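Local coordinates for protein 2-hydroxyhepta-2,4-diene-1,7-dioate isomerase (Corynebacterium glutamicum, PDB 4DBF) that probably acts as a magnesium-dependent oxaloacetate decarboxylase and isomerase of the fumarylacetoacetate hydrolase (FAH) family, at residues 202-214 with 224-236. Sequence-based numbering, arbitrary orientation.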
loop_
_atom_site.group_PDB
_atom_site.type_symbol
_atom_site.label_atom_id
_atom_site.label_comp_id
_atom_site.label_asym_id
_atom_site.label_seq_id
_atom_site.Cartn_x
_atom_site.Cartn_y
_atom_site.Cartn_z
ATOM N N SER A 202 -28.646 7.144 -2.788
ATOM C CA SER A 202 -29.202 7.760 -1.583
ATOM C C SER A 202 -28.295 8.887 -1.028
ATOM O O SER A 202 -28.676 9.569 -0.071
ATOM C CB SER A 202 -29.486 6.709 -0.498
ATOM O OG SER A 202 -28.296 6.305 0.171
ATOM N N ILE A 203 -27.126 9.074 -1.648
ATOM C CA ILE A 203 -26.119 10.018 -1.184
ATOM C C ILE A 203 -25.976 11.089 -2.232
ATOM O O ILE A 203 -25.590 10.817 -3.366
ATOM C CB ILE A 203 -24.721 9.331 -0.934
ATOM C CG1 ILE A 203 -24.810 8.230 0.114
ATOM C CG2 ILE A 203 -23.646 10.359 -0.636
ATOM C CD1 ILE A 203 -25.425 8.670 1.422
ATOM N N ASP A 204 -26.282 12.322 -1.847
ATOM C CA ASP A 204 -26.195 13.454 -2.768
ATOM C C ASP A 204 -24.791 14.109 -2.831
ATOM O O ASP A 204 -24.422 14.923 -1.993
ATOM C CB ASP A 204 -27.296 14.457 -2.399
ATOM C CG ASP A 204 -27.503 15.537 -3.452
ATOM O OD1 ASP A 204 -28.509 16.265 -3.306
ATOM O OD2 ASP A 204 -26.689 15.678 -4.394
ATOM N N LEU A 205 -23.994 13.745 -3.826
ATOM C CA LEU A 205 -22.608 14.239 -3.877
ATOM C C LEU A 205 -22.537 15.764 -4.130
ATOM O O LEU A 205 -21.488 16.419 -3.917
ATOM C CB LEU A 205 -21.790 13.449 -4.893
ATOM C CG LEU A 205 -21.577 11.967 -4.512
ATOM C CD1 LEU A 205 -20.857 11.188 -5.641
ATOM C CD2 LEU A 205 -20.862 11.795 -3.182
ATOM N N ASP A 206 -23.681 16.317 -4.535
ATOM C CA ASP A 206 -23.864 17.754 -4.743
ATOM C C ASP A 206 -24.190 18.497 -3.445
ATOM O O ASP A 206 -24.166 19.736 -3.403
ATOM C CB ASP A 206 -24.984 17.983 -5.790
ATOM C CG ASP A 206 -24.446 18.126 -7.197
ATOM O OD1 ASP A 206 -25.118 18.759 -8.068
ATOM O OD2 ASP A 206 -23.316 17.654 -7.427
ATOM N N ASN A 207 -24.530 17.745 -2.400
ATOM C CA ASN A 207 -24.843 18.319 -1.107
ATOM C C ASN A 207 -24.728 17.266 -0.004
ATOM O O ASN A 207 -25.728 16.765 0.466
ATOM C CB ASN A 207 -26.250 18.957 -1.104
ATOM C CG ASN A 207 -26.532 19.744 0.171
ATOM O OD1 ASN A 207 -25.598 20.189 0.870
ATOM N ND2 ASN A 207 -27.827 19.917 0.494
ATOM N N LEU A 208 -23.500 16.887 0.338
ATOM C CA LEU A 208 -23.236 15.986 1.445
ATOM C C LEU A 208 -22.421 16.689 2.542
ATOM O O LEU A 208 -21.230 16.903 2.348
ATOM C CB LEU A 208 -22.410 14.803 0.943
ATOM C CG LEU A 208 -22.399 13.607 1.889
ATOM C CD1 LEU A 208 -23.843 13.126 2.163
ATOM C CD2 LEU A 208 -21.531 12.501 1.245
ATOM N N PRO A 209 -23.061 17.067 3.668
ATOM C CA PRO A 209 -22.380 17.674 4.793
ATOM C C PRO A 209 -21.453 16.609 5.419
ATOM O O PRO A 209 -21.829 15.463 5.500
ATOM C CB PRO A 209 -23.520 18.013 5.765
ATOM C CG PRO A 209 -24.810 17.827 4.982
ATOM C CD PRO A 209 -24.509 16.847 3.939
ATOM N N ILE A 210 -20.224 16.948 5.774
ATOM C CA ILE A 210 -19.367 15.983 6.452
ATOM C C ILE A 210 -18.874 16.686 7.704
ATOM O O ILE A 210 -18.186 17.695 7.592
ATOM C CB ILE A 210 -18.198 15.574 5.567
ATOM C CG1 ILE A 210 -18.685 14.785 4.344
ATOM C CG2 ILE A 210 -17.163 14.745 6.389
ATOM C CD1 ILE A 210 -17.600 14.616 3.289
ATOM N N LYS A 211 -19.283 16.208 8.879
ATOM C CA LYS A 211 -19.041 16.940 10.098
ATOM C C LYS A 211 -18.178 16.107 11.012
ATOM O O LYS A 211 -18.232 14.861 10.925
ATOM C CB LYS A 211 -20.361 17.295 10.773
ATOM C CG LYS A 211 -21.130 18.378 9.958
ATOM C CD LYS A 211 -22.557 18.652 10.504
ATOM C CE LYS A 211 -23.123 19.930 9.828
ATOM N NZ LYS A 211 -24.283 20.382 10.583
ATOM N N ALA A 212 -17.374 16.766 11.857
ATOM C CA ALA A 212 -16.583 16.073 12.855
ATOM C C ALA A 212 -16.655 16.816 14.186
ATOM O O ALA A 212 -16.520 18.048 14.235
ATOM C CB ALA A 212 -15.149 15.961 12.400
ATOM N N ARG A 213 -16.893 16.060 15.239
ATOM C CA ARG A 213 -16.982 16.597 16.580
ATOM C C ARG A 213 -15.860 16.009 17.416
ATOM O O ARG A 213 -15.756 14.757 17.530
ATOM C CB ARG A 213 -18.347 16.252 17.176
ATOM C CG ARG A 213 -19.483 16.971 16.416
ATOM C CD ARG A 213 -20.864 16.529 16.840
ATOM N NE ARG A 213 -21.851 17.344 16.137
ATOM C CZ ARG A 213 -22.379 17.054 14.952
ATOM N NH1 ARG A 213 -22.046 15.930 14.290
ATOM N NH2 ARG A 213 -23.249 17.896 14.427
ATOM N N LEU A 214 -15.035 16.902 17.972
ATOM C CA LEU A 214 -13.939 16.537 18.831
ATOM C C LEU A 214 -14.320 16.789 20.279
ATOM O O LEU A 214 -14.669 17.918 20.649
ATOM C CB LEU A 214 -12.684 17.357 18.516
ATOM C CG LEU A 214 -11.364 17.118 19.273
ATOM C CD1 LEU A 214 -10.769 15.707 19.082
ATOM C CD2 LEU A 214 -10.299 18.181 18.880
ATOM N N GLN A 224 -14.922 20.285 12.231
ATOM C CA GLN A 224 -14.995 20.167 10.784
ATOM C C GLN A 224 -16.431 20.223 10.288
ATOM O O GLN A 224 -17.277 19.573 10.798
ATOM C CB GLN A 224 -14.307 18.908 10.233
ATOM C CG GLN A 224 -14.318 18.804 8.718
ATOM C CD GLN A 224 -13.920 17.435 8.179
ATOM O OE1 GLN A 224 -14.337 17.039 7.127
ATOM N NE2 GLN A 224 -13.099 16.745 8.895
ATOM N N ASP A 225 -16.651 21.003 9.255
ATOM C CA ASP A 225 -17.962 21.265 8.755
ATOM C C ASP A 225 -17.827 21.551 7.273
ATOM O O ASP A 225 -17.817 22.683 6.859
ATOM C CB ASP A 225 -18.497 22.482 9.478
ATOM C CG ASP A 225 -19.966 22.700 9.286
ATOM O OD1 ASP A 225 -20.648 21.904 8.671
ATOM O OD2 ASP A 225 -20.442 23.711 9.787
ATOM N N SER A 226 -17.704 20.494 6.500
ATOM C CA SER A 226 -17.419 20.563 5.094
ATOM C C SER A 226 -18.552 19.947 4.273
ATOM O O SER A 226 -19.510 19.483 4.806
ATOM C CB SER A 226 -16.096 19.854 4.812
ATOM O OG SER A 226 -16.141 18.511 5.168
ATOM N N ASN A 227 -18.427 19.974 2.968
ATOM C CA ASN A 227 -19.441 19.398 2.119
ATOM C C ASN A 227 -18.810 18.798 0.900
ATOM O O ASN A 227 -17.909 19.358 0.381
ATOM C CB ASN A 227 -20.456 20.449 1.752
ATOM C CG ASN A 227 -21.685 19.876 1.136
ATOM O OD1 ASN A 227 -21.661 19.419 0.035
ATOM N ND2 ASN A 227 -22.771 19.947 1.841
ATOM N N SER A 228 -19.276 17.641 0.465
ATOM C CA SER A 228 -18.714 16.993 -0.735
ATOM C C SER A 228 -18.786 17.848 -1.987
ATOM O O SER A 228 -18.119 17.583 -2.975
ATOM C CB SER A 228 -19.412 15.670 -1.003
ATOM O OG SER A 228 -20.693 15.930 -1.483
ATOM N N ASN A 229 -19.647 18.857 -1.976
ATOM C CA ASN A 229 -19.709 19.753 -3.104
ATOM C C ASN A 229 -18.553 20.754 -3.132
ATOM O O ASN A 229 -18.468 21.539 -4.057
ATOM C CB ASN A 229 -21.094 20.424 -3.164
ATOM C CG ASN A 229 -21.284 21.494 -2.088
ATOM O OD1 ASN A 229 -20.318 22.132 -1.613
ATOM N ND2 ASN A 229 -22.542 21.716 -1.723
ATOM N N GLN A 230 -17.661 20.741 -2.122
ATOM C CA GLN A 230 -16.384 21.459 -2.186
ATOM C C GLN A 230 -15.288 20.680 -2.971
ATOM O O GLN A 230 -14.169 21.166 -3.132
ATOM C CB GLN A 230 -15.818 21.672 -0.782
ATOM C CG GLN A 230 -16.663 22.482 0.194
ATOM C CD GLN A 230 -15.941 22.696 1.509
ATOM O OE1 GLN A 230 -14.858 23.295 1.574
ATOM N NE2 GLN A 230 -16.516 22.201 2.550
ATOM N N MET A 231 -15.566 19.441 -3.379
ATOM C CA MET A 231 -14.550 18.633 -4.067
ATOM C C MET A 231 -14.112 19.270 -5.377
ATOM O O MET A 231 -14.942 19.700 -6.135
ATOM C CB MET A 231 -15.079 17.216 -4.365
ATOM C CG MET A 231 -14.929 16.303 -3.156
ATOM S SD MET A 231 -16.006 14.849 -3.292
ATOM C CE MET A 231 -15.077 13.836 -4.351
ATOM N N ILE A 232 -12.820 19.266 -5.654
ATOM C CA ILE A 232 -12.310 19.756 -6.913
ATOM C C ILE A 232 -12.416 18.715 -8.027
ATOM O O ILE A 232 -12.918 19.000 -9.144
ATOM C CB ILE A 232 -10.863 20.273 -6.704
ATOM C CG1 ILE A 232 -10.868 21.457 -5.719
ATOM C CG2 ILE A 232 -10.196 20.623 -8.044
ATOM C CD1 ILE A 232 -9.465 21.744 -5.131
ATOM N N MET A 233 -11.918 17.498 -7.762
ATOM C CA MET A 233 -12.215 16.366 -8.654
ATOM C C MET A 233 -13.403 15.674 -8.068
ATOM O O MET A 233 -13.387 15.305 -6.870
ATOM C CB MET A 233 -11.050 15.384 -8.752
ATOM C CG MET A 233 -9.782 15.948 -9.266
ATOM S SD MET A 233 -8.457 14.667 -9.305
ATOM C CE MET A 233 -9.144 13.258 -10.005
ATOM N N LYS A 234 -14.472 15.596 -8.870
ATOM C CA LYS A 234 -15.690 14.891 -8.515
ATOM C C LYS A 234 -15.423 13.407 -8.544
ATOM O O LYS A 234 -14.393 12.982 -9.085
ATOM C CB LYS A 234 -16.789 15.235 -9.524
ATOM C CG LYS A 234 -16.948 16.749 -9.736
ATOM C CD LYS A 234 -18.258 17.085 -10.423
ATOM C CE LYS A 234 -18.809 18.429 -9.951
ATOM N NZ LYS A 234 -19.475 19.046 -11.099
ATOM N N MET A 235 -16.390 12.631 -8.056
ATOM C CA MET A 235 -16.213 11.209 -7.868
ATOM C C MET A 235 -15.693 10.476 -9.127
ATOM O O MET A 235 -14.755 9.677 -9.078
ATOM C CB MET A 235 -17.530 10.618 -7.388
ATOM C CG MET A 235 -17.410 9.202 -7.027
ATOM S SD MET A 235 -16.315 8.942 -5.597
ATOM C CE MET A 235 -16.596 10.292 -4.505
ATOM N N GLY A 236 -16.304 10.763 -10.264
ATOM C CA GLY A 236 -15.987 10.015 -11.471
ATOM C C GLY A 236 -14.597 10.357 -11.917
ATOM O O GLY A 236 -13.873 9.505 -12.389
#
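I210 and S226 exchange two backbone hydrogen bonds, I210 N to S226 O (2.8 Å) and S226 N to I210 O, the latter almost straight at 174°. They are a hydrogen-bonded pair of the antiparallel hairpin of strands 209-216 and 219-227, as are A212 and Q224. Beyond the last bridge, P209 with N227, S228 N still reaches L208 O (2.8 Å).

Side chains clasp the type I turn D204-N207. S228 OG, folded back between its own N and carbonyl carbon (chi1 73°), donates to L205 O at 2.6 Å from above the carbonyl plane. N229 ND2 donates to D206 O (3.1 Å), which lies in the N229 amide plane, while the nitrogen stands above the D206 carbonyl plane. The amide planes of N207 and N227 are nearly parallel, 14° apart; N227 ND2 approaches N207 OD1 (3.0 Å) in the plane of the N207 carbonyl, though tilted from its own amide plane. N227 OD1 accepts N229 N on a lone pair, closing an Asx turn, and takes a weak bond from L208 N.

Apolar contact comes from L205 CD1 against M235 CB (3.8 Å). A212 and Q224 touch F135 of strand 133-143, which carries magnesium ligands E136 and E138. On the other face K211 lies alongside D225, its NZ 4.4 Å from D225 OD1, beyond salt-bridge range.

Bonds at both ends should fix the rotation of the N227 amide, which ties the turn to 3-10 segment 228-230.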